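Long-range contacts in acetylxylan esterase A (Aspergillus awamori, PDB 5X6S), which removes acetyl side groups from the xylan backbone of plant cell walls as a secreted serine esterase of carbohydrate esterase family 1: residues 111-116 and 134-139; 124-129 and 192-197; 32-37 and 270-275; 120-125 and 139-144. All blocks are in the same frame, centred on the assembly; numbering follows the deposited sequence.

Interaction 1 (111-116 and 134-139). With NA (sodium ion), chain G.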
loop_
_atom_site.group_PDB
_atom_site.type_symbol
_atom_site.label_atom_id
_atom_site.label_comp_id
_atom_site.label_asym_id
_atom_site.label_seq_id
_atom_site.Cartn_x
_atom_site.Cartn_y
_atom_site.Cartn_z
ATOM N N SER A 111 -1.858 3.280 -5.251
ATOM C CA SER A 111 -3.008 2.388 -5.107
ATOM C C SER A 111 -3.391 1.676 -6.384
ATOM O O SER A 111 -4.323 0.845 -6.384
ATOM C CB SER A 111 -4.234 3.192 -4.615
ATOM O OG SER A 111 -4.684 4.090 -5.627
ATOM N N LYS A 112 -2.708 1.991 -7.484
ATOM C CA LYS A 112 -3.033 1.423 -8.799
ATOM C C LYS A 112 -1.798 0.781 -9.442
ATOM O O LYS A 112 -1.465 1.094 -10.595
ATOM C CB LYS A 112 -3.641 2.492 -9.744
ATOM C CG LYS A 112 -4.980 3.067 -9.251
ATOM C CD LYS A 112 -5.524 4.108 -10.206
ATOM C CE LYS A 112 -6.908 4.577 -9.691
ATOM N NZ LYS A 112 -7.289 5.847 -10.377
ATOM N N VAL A 113 -1.201 -0.179 -8.719
ATOM C CA VAL A 113 -0.007 -0.884 -9.177
ATOM C C VAL A 113 -0.340 -2.373 -9.280
ATOM O O VAL A 113 -0.913 -2.972 -8.338
ATOM C CB VAL A 113 1.234 -0.610 -8.257
ATOM C CG1 VAL A 113 2.486 -1.304 -8.778
ATOM C CG2 VAL A 113 1.469 0.874 -8.059
ATOM N N PHE A 114 -0.022 -2.962 -10.429
ATOM C CA PHE A 114 -0.475 -4.305 -10.778
ATOM C C PHE A 114 0.718 -5.086 -11.278
ATOM O O PHE A 114 1.634 -4.484 -11.784
ATOM C CB PHE A 114 -1.587 -4.196 -11.852
ATOM C CG PHE A 114 -2.722 -3.331 -11.399
ATOM C CD1 PHE A 114 -3.699 -3.842 -10.526
ATOM C CD2 PHE A 114 -2.811 -2.006 -11.806
ATOM C CE1 PHE A 114 -4.714 -3.012 -10.028
ATOM C CE2 PHE A 114 -3.849 -1.179 -11.325
ATOM C CZ PHE A 114 -4.797 -1.700 -10.424
ATOM N N VAL A 115 0.681 -6.404 -11.180
ATOM C CA VAL A 115 1.781 -7.235 -11.618
ATOM C C VAL A 115 1.233 -8.440 -12.359
ATOM O O VAL A 115 0.190 -8.991 -11.953
ATOM C CB VAL A 115 2.750 -7.612 -10.443
ATOM C CG1 VAL A 115 2.054 -8.300 -9.290
ATOM C CG2 VAL A 115 3.993 -8.375 -10.935
ATOM N N THR A 116 1.900 -8.825 -13.452
ATOM C CA THR A 116 1.446 -9.926 -14.307
ATOM C C THR A 116 2.663 -10.478 -15.043
ATOM O O THR A 116 3.704 -9.798 -15.155
ATOM C CB THR A 116 0.326 -9.468 -15.282
ATOM O OG1 THR A 116 -0.067 -10.540 -16.107
ATOM C CG2 THR A 116 0.797 -8.267 -16.190
ATOM N N GLU A 134 2.377 -5.473 -0.159
ATOM C CA GLU A 134 2.086 -4.048 0.064
ATOM C C GLU A 134 2.098 -3.186 -1.187
ATOM O O GLU A 134 1.473 -2.156 -1.201
ATOM C CB GLU A 134 3.052 -3.437 1.104
ATOM C CG GLU A 134 4.531 -3.241 0.658
ATOM C CD GLU A 134 5.415 -4.483 0.725
ATOM O OE1 GLU A 134 4.897 -5.579 1.050
ATOM O OE2 GLU A 134 6.643 -4.383 0.451
ATOM N N LEU A 135 2.822 -3.612 -2.237
ATOM C CA LEU A 135 2.935 -2.802 -3.437
ATOM C C LEU A 135 1.765 -2.949 -4.450
ATOM O O LEU A 135 1.527 -2.043 -5.256
ATOM C CB LEU A 135 4.264 -3.105 -4.148
ATOM C CG LEU A 135 5.520 -2.710 -3.397
ATOM C CD1 LEU A 135 6.751 -3.131 -4.211
ATOM C CD2 LEU A 135 5.567 -1.225 -3.045
ATOM N N PHE A 136 1.036 -4.070 -4.387
ATOM C CA PHE A 136 0.197 -4.517 -5.499
ATOM C C PHE A 136 -1.283 -4.615 -5.134
ATOM O O PHE A 136 -1.630 -5.271 -4.153
ATOM C CB PHE A 136 0.684 -5.837 -6.050
ATOM C CG PHE A 136 2.103 -5.794 -6.536
ATOM C CD1 PHE A 136 2.436 -5.051 -7.670
ATOM C CD2 PHE A 136 3.108 -6.427 -5.810
ATOM C CE1 PHE A 136 3.743 -4.954 -8.087
ATOM C CE2 PHE A 136 4.419 -6.330 -6.194
ATOM C CZ PHE A 136 4.758 -5.603 -7.347
ATOM N N ALA A 137 -2.130 -3.940 -5.941
ATOM C CA ALA A 137 -3.578 -3.954 -5.809
ATOM C C ALA A 137 -4.170 -5.238 -6.344
ATOM O O ALA A 137 -5.164 -5.745 -5.819
ATOM C CB ALA A 137 -4.165 -2.763 -6.549
ATOM N N ALA A 138 -3.548 -5.800 -7.391
ATOM C CA ALA A 138 -4.029 -7.040 -8.054
ATOM C C ALA A 138 -2.941 -7.568 -8.915
ATOM O O ALA A 138 -2.005 -6.799 -9.287
ATOM C CB ALA A 138 -5.291 -6.786 -8.899
ATOM N N ALA A 139 -3.032 -8.851 -9.242
ATOM C CA ALA A 139 -2.053 -9.573 -10.031
ATOM C C ALA A 139 -2.756 -10.532 -10.935
ATOM O O ALA A 139 -3.795 -11.113 -10.514
ATOM C CB ALA A 139 -1.125 -10.370 -9.157
HETATM NA NA NA G . 0.476 0.423 -0.198
HETATM O O HOH W 1 -1.265 -0.789 -5.746
HETATM O O HOH W 2 1.731 0.065 1.814
HETATM O O HOH W 3 -0.287 0.482 -2.042
#
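V115 holds CG1 in the crowded position between its backbone N and carbonyl carbon (chi1 56°). F136 turns CG anti to its own carbonyl carbon (chi1 -59°). Together these torsions lay the V115 methyl over one face of the F136 ring. V115 CG1 is 3.8 Å from the centroid of the F136 ring in a CH-pi contact, offset toward the rim. The opposite face is packed by CB of L135, the residue just before. V113 meets the ring obliquely with CG1. On the other side of the sheet, F114 meets two alanines. F114 CE1 lies 3.5 Å from A137 CB, and A138 CB sits at the F114 ring edge, in its plane.

The backbones are linked as parallel strands just beginning to pair. A137 N donates to V113 O at 2.9 Å, nearly along the C=O axis. V115 N to A138 O is a weak bond at 3.3 Å. Where the chains splay apart, a water accepts from V113 N at 3.0 Å and lies 3.1 Å from L135 O. Beyond it, E134 O binds a sodium ion at 2.9 Å, with two waters and E134 O of the second subunit as the other ligands.

The contact starts the pairing of strands 113-118 and 138-142, which helix 120-131 connects as a beta-alpha-beta unit. Strand 33-37 borders the first strand and strand 193-199 the second. V113 and L135 also pack on helix 91-106.

Interaction 2 (124-129 and 192-197)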
loop_
_atom_site.group_PDB
_atom_site.type_symbol
_atom_site.label_atom_id
_atom_site.label_comp_id
_atom_site.label_asym_id
_atom_site.label_seq_id
_atom_site.Cartn_x
_atom_site.Cartn_y
_atom_site.Cartn_z
ATOM N N MET A 124 7.169 -15.706 -10.969
ATOM C CA MET A 124 7.648 -14.494 -10.285
ATOM C C MET A 124 6.468 -13.615 -9.871
ATOM O O MET A 124 6.502 -12.973 -8.803
ATOM C CB MET A 124 8.650 -13.750 -11.168
ATOM C CG MET A 124 9.141 -12.421 -10.546
ATOM S SD MET A 124 9.850 -12.583 -8.904
ATOM C CE MET A 124 11.524 -12.986 -9.335
ATOM N N THR A 125 5.382 -13.625 -10.644
ATOM C CA THR A 125 4.218 -12.868 -10.228
ATOM C C THR A 125 3.701 -13.341 -8.864
ATOM O O THR A 125 3.387 -12.522 -7.988
ATOM C CB THR A 125 3.111 -12.886 -11.338
ATOM O OG1 THR A 125 3.630 -12.215 -12.485
ATOM C CG2 THR A 125 1.865 -12.166 -10.916
ATOM N N ASN A 126 3.605 -14.653 -8.677
ATOM C CA ASN A 126 3.173 -15.206 -7.412
ATOM C C ASN A 126 4.148 -14.844 -6.336
ATOM O O ASN A 126 3.751 -14.502 -5.273
ATOM C CB ASN A 126 2.974 -16.699 -7.445
ATOM C CG ASN A 126 1.672 -17.093 -8.115
ATOM O OD1 ASN A 126 0.625 -16.550 -7.869
ATOM N ND2 ASN A 126 1.789 -17.996 -9.005
ATOM N N VAL A 127 5.416 -14.908 -6.638
ATOM C CA VAL A 127 6.482 -14.559 -5.661
ATOM C C VAL A 127 6.360 -13.088 -5.231
ATOM O O VAL A 127 6.443 -12.750 -4.014
ATOM C CB VAL A 127 7.885 -14.914 -6.174
ATOM C CG1 VAL A 127 8.984 -14.338 -5.260
ATOM C CG2 VAL A 127 8.072 -16.431 -6.256
ATOM N N MET A 128 6.139 -12.203 -6.196
ATOM C CA MET A 128 5.992 -10.746 -5.895
ATOM C C MET A 128 4.788 -10.494 -5.001
ATOM O O MET A 128 4.831 -9.660 -4.108
ATOM C CB MET A 128 5.824 -9.923 -7.172
ATOM C CG MET A 128 7.086 -9.829 -8.079
ATOM S SD MET A 128 8.570 -9.238 -7.207
ATOM C CE MET A 128 7.932 -7.679 -6.553
ATOM N N ALA A 129 3.686 -11.192 -5.266
ATOM C CA ALA A 129 2.493 -11.060 -4.431
ATOM C C ALA A 129 2.789 -11.440 -2.960
ATOM O O ALA A 129 2.258 -10.840 -2.049
ATOM C CB ALA A 129 1.360 -11.906 -4.990
ATOM N N PRO A 192 -2.393 -8.263 -2.981
ATOM C CA PRO A 192 -3.122 -8.119 -4.264
ATOM C C PRO A 192 -4.242 -9.157 -4.456
ATOM O O PRO A 192 -4.056 -10.340 -4.097
ATOM C CB PRO A 192 -2.027 -8.331 -5.325
ATOM C CG PRO A 192 -0.940 -9.106 -4.613
ATOM C CD PRO A 192 -0.985 -8.639 -3.184
ATOM N N ARG A 193 -5.335 -8.722 -5.072
ATOM C CA ARG A 193 -6.366 -9.639 -5.585
ATOM C C ARG A 193 -5.710 -10.485 -6.694
ATOM O O ARG A 193 -5.116 -9.925 -7.618
ATOM C CB ARG A 193 -7.532 -8.849 -6.122
ATOM C CG ARG A 193 -8.206 -7.942 -5.133
ATOM C CD ARG A 193 -9.350 -7.144 -5.811
ATOM N NE ARG A 193 -8.878 -6.024 -6.658
ATOM C CZ ARG A 193 -8.791 -6.064 -7.988
ATOM N NH1 ARG A 193 -9.135 -7.146 -8.641
ATOM N NH2 ARG A 193 -8.340 -5.009 -8.662
ATOM N N MET A 194 -5.793 -11.818 -6.594
ATOM C CA MET A 194 -5.125 -12.731 -7.480
ATOM C C MET A 194 -6.052 -13.318 -8.549
ATOM O O MET A 194 -7.131 -13.805 -8.236
ATOM C CB MET A 194 -4.492 -13.879 -6.711
ATOM C CG MET A 194 -3.540 -13.503 -5.600
ATOM S SD MET A 194 -2.150 -12.460 -6.199
ATOM C CE MET A 194 -1.325 -13.618 -7.224
ATOM N N GLN A 195 -5.589 -13.314 -9.796
ATOM C CA GLN A 195 -6.270 -13.961 -10.917
ATOM C C GLN A 195 -5.298 -14.892 -11.571
ATOM O O GLN A 195 -4.222 -14.462 -12.057
ATOM C CB GLN A 195 -6.743 -12.907 -11.920
ATOM C CG GLN A 195 -7.453 -13.454 -13.121
ATOM C CD GLN A 195 -7.862 -12.331 -14.073
ATOM O OE1 GLN A 195 -6.997 -11.630 -14.648
ATOM N NE2 GLN A 195 -9.165 -12.117 -14.210
ATOM N N ILE A 196 -5.647 -16.183 -11.592
ATOM C CA ILE A 196 -4.749 -17.273 -11.993
ATOM C C ILE A 196 -5.280 -17.991 -13.247
ATOM O O ILE A 196 -6.335 -18.642 -13.185
ATOM C CB ILE A 196 -4.599 -18.307 -10.841
ATOM C CG1 ILE A 196 -4.343 -17.608 -9.507
ATOM C CG2 ILE A 196 -3.594 -19.427 -11.187
ATOM C CD1 ILE A 196 -3.076 -16.743 -9.426
ATOM N N TYR A 197 -4.556 -17.898 -14.369
ATOM C CA TYR A 197 -4.873 -18.633 -15.586
ATOM C C TYR A 197 -3.965 -19.849 -15.729
ATOM O O TYR A 197 -2.785 -19.801 -15.406
ATOM C CB TYR A 197 -4.626 -17.785 -16.833
ATOM C CG TYR A 197 -5.575 -16.636 -17.108
ATOM C CD1 TYR A 197 -5.404 -15.365 -16.516
ATOM C CD2 TYR A 197 -6.614 -16.789 -18.022
ATOM C CE1 TYR A 197 -6.263 -14.298 -16.838
ATOM C CE2 TYR A 197 -7.454 -15.713 -18.365
ATOM C CZ TYR A 197 -7.283 -14.480 -17.778
ATOM O OH TYR A 197 -8.132 -13.453 -18.150
#
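A129 CB is the central atom of the first shell. A129 CB touches P192 CG at 3.6 Å and M194 SD at 3.8 Å. M194 reaches the helix by a bent chain: CG is anti to the carbonyl carbon, and chi2 (-57°) and chi3 (-67°) both fold it. The bend turns SD toward the alanine and carries M194 CE to 3.6 Å from N126 OD1. I196 CD1 lies 4.0 Å from N126 OD1. No hydrogen bond crosses between the segments, so the contact is purely one of packing. Helix 120-131 here lies on the central sheet of the alpha/beta-hydrolase fold. Segment 124-129 runs nearly antiparallel to strand 193-197, with the axes 10.7 Å apart. M194 and I196 alternate with R193, Q195 and Y197, which point to the other face of the sheet. The amide of N126 is buried but has partners on both ends. OD1 accepts a hydrogen bond from W217 NE1, while ND2 donates to V145 O. These bonds hold the amide in place beside the methyls. Farther out, V141 of the neighbouring strand 138-142 touches both N126 and I196. L249 of strand 249-254 packs on M194 and I196, and F136 meets P192.

Interaction 3 (32-37 and 270-275)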
loop_
_atom_site.group_PDB
_atom_site.type_symbol
_atom_site.label_atom_id
_atom_site.label_comp_id
_atom_site.label_asym_id
_atom_site.label_seq_id
_atom_site.Cartn_x
_atom_site.Cartn_y
_atom_site.Cartn_z
ATOM N N GLY A 32 -1.426 4.870 -13.231
ATOM C CA GLY A 32 -1.220 3.569 -12.643
ATOM C C GLY A 32 0.062 2.933 -13.161
ATOM O O GLY A 32 0.825 3.551 -13.943
ATOM N N ILE A 33 0.352 1.738 -12.683
ATOM C CA ILE A 33 1.570 1.010 -13.107
ATOM C C ILE A 33 1.212 -0.435 -13.335
ATOM O O ILE A 33 0.501 -1.042 -12.532
ATOM C CB ILE A 33 2.739 1.077 -12.055
ATOM C CG1 ILE A 33 3.299 2.497 -11.935
ATOM C CG2 ILE A 33 3.814 0.065 -12.375
ATOM C CD1 ILE A 33 4.176 2.717 -10.727
ATOM N N VAL A 34 1.694 -0.984 -14.426
ATOM C CA VAL A 34 1.602 -2.430 -14.680
ATOM C C VAL A 34 3.006 -2.978 -14.808
ATOM O O VAL A 34 3.782 -2.508 -15.658
ATOM C CB VAL A 34 0.799 -2.783 -15.989
ATOM C CG1 VAL A 34 0.870 -4.291 -16.291
ATOM C CG2 VAL A 34 -0.647 -2.365 -15.863
ATOM N N VAL A 35 3.345 -3.975 -13.975
ATOM C CA VAL A 35 4.613 -4.640 -14.043
ATOM C C VAL A 35 4.359 -5.931 -14.854
ATOM O O VAL A 35 3.509 -6.753 -14.450
ATOM C CB VAL A 35 5.227 -4.971 -12.638
ATOM C CG1 VAL A 35 6.562 -5.668 -12.755
ATOM C CG2 VAL A 35 5.322 -3.770 -11.707
ATOM N N ALA A 36 5.055 -6.083 -15.978
ATOM C CA ALA A 36 4.845 -7.168 -16.915
ATOM C C ALA A 36 6.134 -7.997 -17.016
ATOM O O ALA A 36 7.189 -7.503 -17.494
ATOM C CB ALA A 36 4.418 -6.623 -18.293
ATOM N N ILE A 37 6.076 -9.257 -16.537
ATOM C CA ILE A 37 7.270 -10.040 -16.261
ATOM C C ILE A 37 7.436 -11.214 -17.233
ATOM O O ILE A 37 6.536 -12.078 -17.339
ATOM C CB ILE A 37 7.282 -10.568 -14.817
ATOM C CG1 ILE A 37 6.968 -9.435 -13.812
ATOM C CG2 ILE A 37 8.603 -11.290 -14.530
ATOM C CD1 ILE A 37 6.873 -9.878 -12.334
ATOM N N GLU A 270 -9.785 -5.095 -16.928
ATOM C CA GLU A 270 -11.004 -5.240 -16.140
ATOM C C GLU A 270 -10.653 -5.731 -14.733
ATOM O O GLU A 270 -11.162 -5.198 -13.768
ATOM C CB GLU A 270 -11.949 -6.225 -16.819
ATOM C CG GLU A 270 -12.634 -5.635 -18.031
ATOM C CD GLU A 270 -13.452 -6.658 -18.829
ATOM O OE1 GLU A 270 -13.813 -7.724 -18.282
ATOM O OE2 GLU A 270 -13.689 -6.393 -20.018
ATOM N N TRP A 271 -9.748 -6.720 -14.634
ATOM C CA TRP A 271 -9.370 -7.268 -13.328
ATOM C C TRP A 271 -8.652 -6.203 -12.504
ATOM O O TRP A 271 -8.901 -6.018 -11.295
ATOM C CB TRP A 271 -8.473 -8.490 -13.509
ATOM C CG TRP A 271 -7.950 -9.079 -12.234
ATOM C CD1 TRP A 271 -6.659 -9.189 -11.846
ATOM C CD2 TRP A 271 -8.742 -9.604 -11.154
ATOM N NE1 TRP A 271 -6.583 -9.781 -10.619
ATOM C CE2 TRP A 271 -7.856 -10.053 -10.172
ATOM C CE3 TRP A 271 -10.124 -9.768 -10.945
ATOM C CZ2 TRP A 271 -8.292 -10.646 -8.993
ATOM C CZ3 TRP A 271 -10.545 -10.376 -9.738
ATOM C CH2 TRP A 271 -9.637 -10.781 -8.802
ATOM N N PHE A 272 -7.754 -5.479 -13.174
ATOM C CA PHE A 272 -7.005 -4.423 -12.529
ATOM C C PHE A 272 -7.908 -3.289 -12.137
ATOM O O PHE A 272 -7.702 -2.713 -11.095
ATOM C CB PHE A 272 -5.890 -3.888 -13.419
ATOM C CG PHE A 272 -4.847 -4.879 -13.783
ATOM C CD1 PHE A 272 -4.725 -6.062 -13.125
ATOM C CD2 PHE A 272 -3.939 -4.592 -14.811
ATOM C CE1 PHE A 272 -3.760 -6.970 -13.482
ATOM C CE2 PHE A 272 -2.954 -5.481 -15.188
ATOM C CZ PHE A 272 -2.846 -6.693 -14.505
ATOM N N GLY A 273 -8.900 -2.961 -12.973
ATOM C CA GLY A 273 -9.836 -1.865 -12.702
ATOM C C GLY A 273 -9.671 -0.673 -13.613
ATOM O O GLY A 273 -10.369 0.337 -13.466
ATOM N N PHE A 274 -8.736 -0.753 -14.566
ATOM C CA PHE A 274 -8.582 0.351 -15.517
ATOM C C PHE A 274 -9.832 0.454 -16.374
ATOM O O PHE A 274 -10.251 1.570 -16.694
ATOM C CB PHE A 274 -7.362 0.215 -16.412
ATOM C CG PHE A 274 -6.038 0.382 -15.679
ATOM C CD1 PHE A 274 -5.680 1.609 -15.128
ATOM C CD2 PHE A 274 -5.168 -0.689 -15.538
ATOM C CE1 PHE A 274 -4.450 1.757 -14.462
ATOM C CE2 PHE A 274 -3.948 -0.554 -14.862
ATOM C CZ PHE A 274 -3.592 0.685 -14.329
ATOM N N ALA A 275 -10.416 -0.704 -16.690
ATOM C CA ALA A 275 -11.631 -0.771 -17.498
ATOM C C ALA A 275 -12.827 -1.110 -16.597
ATOM O O ALA A 275 -13.789 -0.307 -16.514
ATOM C CB ALA A 275 -11.498 -1.802 -18.584
ATOM O OXT ALA A 275 -12.851 -2.188 -15.933
#
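One methyl of V34 meets two phenylalanines. V34 CG1 is anti to the backbone N, which puts CG2 anti to the carbonyl carbon and out toward the C-terminal segment. V34 CG2 is 3.9 Å from F272 CE2 and also 3.9 Å from F274 CE2. The methyl comes obliquely to both rings. The V34 side chain crosses that of F272 at about a right angle and that of F274 at a slant.

Both phenylalanines turn CG anti to the carbonyl carbon, beside the backbone N. They differ at the next bond: chi2 is -15° in F272 and -67° in F274, so the two rings are rotated differently about their CB-CG bonds. F272 ends helix 265-272. G273 then leaves helical geometry with positive phi, a conformation glycine takes easily. The chain thus turns so that F274 also points back at the sheet. Its tip meets G32, where there is no side chain, and the ring edge lies against the backbone: F274 CZ is 4.1 Å from G32 CA and 4.4 Å from I33 N. No hydrogen bond joins the segments.

F114, on the next strand, stacks on F272 and also meets the F274 ring, with planes at about 70°. F62 packs on F274 and V34. Strand 33-37 lies between strands 63-68 and 113-118, and the C-terminal helix and tail pack on one face of it. Helix 91-106 packs on the other, against I33 and V35.

Interaction 4 (120-125 and 139-144)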
loop_
_atom_site.group_PDB
_atom_site.type_symbol
_atom_site.label_atom_id
_atom_site.label_comp_id
_atom_site.label_asym_id
_atom_site.label_seq_id
_atom_site.Cartn_x
_atom_site.Cartn_y
_atom_site.Cartn_z
ATOM N N SER A 120 7.832 -18.454 -16.436
ATOM C CA SER A 120 8.759 -17.989 -15.397
ATOM C C SER A 120 8.299 -16.664 -14.781
ATOM O O SER A 120 8.343 -16.471 -13.562
ATOM C CB SER A 120 10.181 -17.879 -15.936
ATOM O OG SER A 120 11.148 -17.713 -14.861
ATOM N N GLY A 121 7.771 -15.795 -15.611
ATOM C CA GLY A 121 7.274 -14.494 -15.128
ATOM C C GLY A 121 6.003 -14.622 -14.346
ATOM O O GLY A 121 5.752 -13.813 -13.441
ATOM N N ALA A 122 5.196 -15.647 -14.663
ATOM C CA ALA A 122 4.013 -15.924 -13.827
ATOM C C ALA A 122 4.421 -16.518 -12.475
ATOM O O ALA A 122 3.771 -16.218 -11.451
ATOM C CB ALA A 122 3.037 -16.819 -14.538
ATOM N N MET A 123 5.447 -17.360 -12.474
ATOM C CA MET A 123 6.017 -17.838 -11.199
ATOM C C MET A 123 6.463 -16.628 -10.334
ATOM O O MET A 123 6.169 -16.542 -9.138
ATOM C CB MET A 123 7.195 -18.721 -11.422
ATOM C CG MET A 123 6.940 -19.954 -12.293
ATOM S SD MET A 123 8.424 -20.933 -12.308
ATOM C CE MET A 123 8.315 -21.765 -13.882
ATOM N N MET A 124 7.169 -15.706 -10.969
ATOM C CA MET A 124 7.648 -14.494 -10.285
ATOM C C MET A 124 6.468 -13.615 -9.871
ATOM O O MET A 124 6.502 -12.973 -8.803
ATOM C CB MET A 124 8.650 -13.750 -11.168
ATOM C CG MET A 124 9.141 -12.421 -10.546
ATOM S SD MET A 124 9.850 -12.583 -8.904
ATOM C CE MET A 124 11.524 -12.986 -9.335
ATOM N N THR A 125 5.382 -13.625 -10.644
ATOM C CA THR A 125 4.218 -12.868 -10.228
ATOM C C THR A 125 3.701 -13.341 -8.864
ATOM O O THR A 125 3.387 -12.522 -7.988
ATOM C CB THR A 125 3.111 -12.886 -11.338
ATOM O OG1 THR A 125 3.630 -12.215 -12.485
ATOM C CG2 THR A 125 1.865 -12.166 -10.916
ATOM N N ALA A 139 -3.032 -8.851 -9.242
ATOM C CA ALA A 139 -2.053 -9.573 -10.031
ATOM C C ALA A 139 -2.756 -10.532 -10.935
ATOM O O ALA A 139 -3.795 -11.113 -10.514
ATOM C CB ALA A 139 -1.125 -10.370 -9.157
ATOM N N THR A 140 -2.187 -10.761 -12.129
ATOM C CA THR A 140 -2.724 -11.771 -13.088
ATOM C C THR A 140 -1.600 -12.712 -13.437
ATOM O O THR A 140 -0.530 -12.274 -13.901
ATOM C CB THR A 140 -3.384 -11.100 -14.354
ATOM O OG1 THR A 140 -4.525 -10.314 -13.961
ATOM C CG2 THR A 140 -3.857 -12.152 -15.389
ATOM N N VAL A 141 -1.820 -14.003 -13.262
ATOM C CA VAL A 141 -0.835 -15.047 -13.445
ATOM C C VAL A 141 -1.204 -15.872 -14.681
ATOM O O VAL A 141 -2.297 -16.505 -14.716
ATOM C CB VAL A 141 -0.734 -15.947 -12.174
ATOM C CG1 VAL A 141 0.238 -17.073 -12.309
ATOM C CG2 VAL A 141 -0.400 -15.103 -10.930
ATOM N N TYR A 142 -0.349 -15.811 -15.699
ATOM C CA TYR A 142 -0.493 -16.630 -16.930
ATOM C C TYR A 142 0.425 -17.869 -16.905
ATOM O O TYR A 142 1.598 -17.824 -17.316
ATOM C CB TYR A 142 -0.276 -15.803 -18.222
ATOM C CG TYR A 142 -1.381 -14.851 -18.500
ATOM C CD1 TYR A 142 -2.610 -15.314 -19.011
ATOM C CD2 TYR A 142 -1.255 -13.484 -18.244
ATOM C CE1 TYR A 142 -3.654 -14.453 -19.231
ATOM C CE2 TYR A 142 -2.341 -12.592 -18.490
ATOM C CZ TYR A 142 -3.513 -13.096 -19.003
ATOM O OH TYR A 142 -4.578 -12.303 -19.266
ATOM N N SER A 143 -0.119 -19.003 -16.417
ATOM C CA SER A 143 0.634 -20.288 -16.460
ATOM C C SER A 143 1.928 -20.258 -15.664
ATOM O O SER A 143 3.036 -20.257 -16.226
ATOM C CB SER A 143 0.921 -20.713 -17.905
ATOM O OG SER A 143 -0.258 -20.650 -18.712
ATOM N N GLY A 144 1.796 -20.191 -14.347
ATOM C CA GLY A 144 2.946 -20.210 -13.464
ATOM C C GLY A 144 2.884 -21.396 -12.487
ATOM O O GLY A 144 2.214 -22.407 -12.747
#
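S120 opens the helix and points away from the strand, with OG hydrogen-bonded to W76 N beside the C40-C75 disulfide. G121 O takes two bonds from T125. One comes from T125 N in the helical pattern. The other runs from T125 OG1 to G121 O at 2.8 Å, with the donor above the carbonyl plane. A122 carries the contact. A122 CB packs against main chain and side chain: 3.3 Å from Y142 O, 3.6 Å from G144 CA and 3.6 Å from V141 CG1. G144 has no side chain, so G144 CA can come up beside the helix backbone, 3.9 Å from M123 N. M123 points away, and its extended chain meets F150. At T125 the helix holds the hydroxyl, and CG2, anti to the backbone N, faces the strand. T125 slides past V141, and T125 CG2 lies 3.7 Å from V141 CG2 and 3.9 Å from A139 CB. The axes of segments 120-125 and 139-142 pass 7.1 Å apart, at 146°. This is the close helix-on-strand packing of a beta-alpha-beta unit. The helix follows S119, the nucleophile by similarity, and G121 fits the last glycine of a GxSxG nucleophile elbow, as in alpha/beta hydrolases.

The four contacts lie on one sheet. Interactions 1 and 4 share A139 and both use strand 138-142. Interaction 2 joins them through the next strand: A139 N is 2.9 Å from R193 O, and V141 N is 2.7 Å from Q195 O. On the other flank, T116 O of interaction 1 lies 2.8 Å from I37 N of interaction 3. W271 NE1 reaches A139 O at 3.1 Å, so the C-terminal helix also ties interaction 3 to the middle strands. Interactions 2 and 4 use the same helix, 120-131. Interaction 4 is close to S119, the likely nucleophile: the M123 side chain is about 5 Å from that of S119, against about 11 Å for N126 in interaction 2.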